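Local coordinates for Exo-alpha-sialidase (Clostridium perfringens, PDB 2V72), which is a large sialidase toxin whose family 32 carbohydrate-binding module, the part seen here, binds galactose, at residues T9-Q13 and S14-A18. Sequence-based numbering, arbitrary orientation.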
loop_
_atom_site.group_PDB
_atom_site.type_symbol
_atom_site.label_atom_id
_atom_site.label_comp_id
_atom_site.label_asym_id
_atom_site.label_seq_id
_atom_site.Cartn_x
_atom_site.Cartn_y
_atom_site.Cartn_z
ATOM N N THR A 9 2.937 13.400 -11.822
ATOM C CA THR A 9 3.416 14.113 -10.635
ATOM C C THR A 9 3.260 13.255 -9.381
ATOM O O THR A 9 2.234 12.607 -9.183
ATOM C CB THR A 9 2.659 15.458 -10.446
ATOM O OG1 THR A 9 2.619 16.175 -11.692
ATOM C CG2 THR A 9 3.333 16.332 -9.401
ATOM N N ALA A 10 4.285 13.262 -8.538
ATOM C CA ALA A 10 4.276 12.497 -7.296
ATOM C C ALA A 10 3.666 13.308 -6.160
ATOM O O ALA A 10 4.101 14.430 -5.885
ATOM C CB ALA A 10 5.691 12.057 -6.938
ATOM N N ILE A 11 2.650 12.746 -5.506
ATOM C CA ILE A 11 2.088 13.365 -4.308
ATOM C C ILE A 11 3.119 13.259 -3.178
ATOM O O ILE A 11 3.612 12.164 -2.889
ATOM C CB ILE A 11 0.734 12.724 -3.883
ATOM C CG1 ILE A 11 -0.311 12.869 -4.999
ATOM C CG2 ILE A 11 0.224 13.352 -2.573
ATOM C CD1 ILE A 11 -1.492 11.909 -4.888
ATOM N N PRO A 12 3.467 14.400 -2.555
ATOM C CA PRO A 12 4.398 14.353 -1.437
ATOM C C PRO A 12 3.863 13.436 -0.339
ATOM O O PRO A 12 2.697 13.553 0.059
ATOM C CB PRO A 12 4.446 15.806 -0.954
ATOM C CG PRO A 12 4.015 16.614 -2.130
ATOM C CD PRO A 12 3.020 15.773 -2.844
ATOM N N GLN A 13 4.714 12.512 0.103
ATOM C CA GLN A 13 4.391 11.557 1.152
ATOM C C GLN A 13 4.222 12.249 2.502
ATOM O O GLN A 13 3.531 11.733 3.383
ATOM C CB GLN A 13 5.478 10.478 1.245
ATOM C CG GLN A 13 5.473 9.468 0.098
ATOM C CD GLN A 13 6.531 8.387 0.258
ATOM O OE1 GLN A 13 7.676 8.674 0.582
ATOM N NE2 GLN A 13 6.149 7.138 0.024
ATOM N N SER A 14 4.852 13.413 2.654
ATOM C CA SER A 14 4.718 14.219 3.870
ATOM C C SER A 14 3.291 14.746 4.032
ATOM O O SER A 14 2.877 15.088 5.139
ATOM C CB SER A 14 5.717 15.378 3.874
ATOM O OG SER A 14 5.298 16.410 3.003
ATOM N N GLU A 15 2.550 14.808 2.927
ATOM C CA GLU A 15 1.139 15.191 2.941
ATOM C C GLU A 15 0.231 13.991 3.207
ATOM O O GLU A 15 -0.996 14.118 3.319
ATOM C CB GLU A 15 0.761 15.867 1.626
ATOM C CG GLU A 15 1.009 17.362 1.633
ATOM C CD GLU A 15 1.104 17.946 0.246
ATOM O OE1 GLU A 15 0.332 17.511 -0.633
ATOM O OE2 GLU A 15 1.958 18.840 0.034
ATOM N N MET A 16 0.845 12.824 3.310
ATOM C CA MET A 16 0.113 11.603 3.588
ATOM C C MET A 16 0.214 11.253 5.060
ATOM O O MET A 16 1.111 11.723 5.760
ATOM C CB MET A 16 0.647 10.443 2.738
ATOM C CG MET A 16 0.723 10.737 1.243
ATOM S SD MET A 16 1.457 9.347 0.382
ATOM C CE MET A 16 1.402 9.935 -1.313
ATOM N N THR A 17 -0.747 10.452 5.512
ATOM C CA THR A 17 -0.738 9.830 6.827
ATOM C C THR A 17 -1.166 8.401 6.585
ATOM O O THR A 17 -1.989 8.140 5.701
ATOM C CB THR A 17 -1.733 10.486 7.805
ATOM O OG1 THR A 17 -2.989 10.672 7.150
ATOM C CG2 THR A 17 -1.225 11.837 8.276
ATOM N N ALA A 18 -0.607 7.478 7.361
ATOM C CA ALA A 18 -0.839 6.063 7.136
ATOM C C ALA A 18 -1.433 5.360 8.349
ATOM O O ALA A 18 -1.241 5.785 9.495
ATOM C CB ALA A 18 0.449 5.377 6.690
#
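The amide N of M16 donates to the carbonyl O of Q13 at 2.9 Å, and one residue earlier the N of E15 reaches the O of P12 at 3.1 Å. The N-H···O angles, 145° to P12 and 148° to Q13, are bent. Two successive i to i+3 bonds of this kind make a single 3-10 turn, Q13 to E15, after which the chain straightens into strand 17-20, an edge strand of one sheet in the discoidin-like (F5/8 type C) beta-sandwich. The M16 side chain folds back along I11 to Q13. Its CG is anti to its own carbonyl carbon (chi1 -52°) and the chain beyond is extended, which carries the thioether back to the residues before the turn: SD of M16 lies 3.8 Å from CA of Q13, and CE of M16 ends 3.8 Å from CG2 of I11, the side chains of M16 and I11 meeting at about a right angle. The same methyl, CE of M16, stands 3.5 Å from the O of I11. V141, V57 and I33 also pack on M16, so this buried methionine joins the turn to strands of both sheets. On the exposed flank E15 runs alongside P12, pointing the same way, with OE2 of E15 3.7 Å from CG of P12; OE1 of E15 makes a salt bridge to R63. The side chain of Q13 leaves the turn for strand 135-142, where NE2 donates to the O of L139 and to OE1 of E138, a residue of the calcium site.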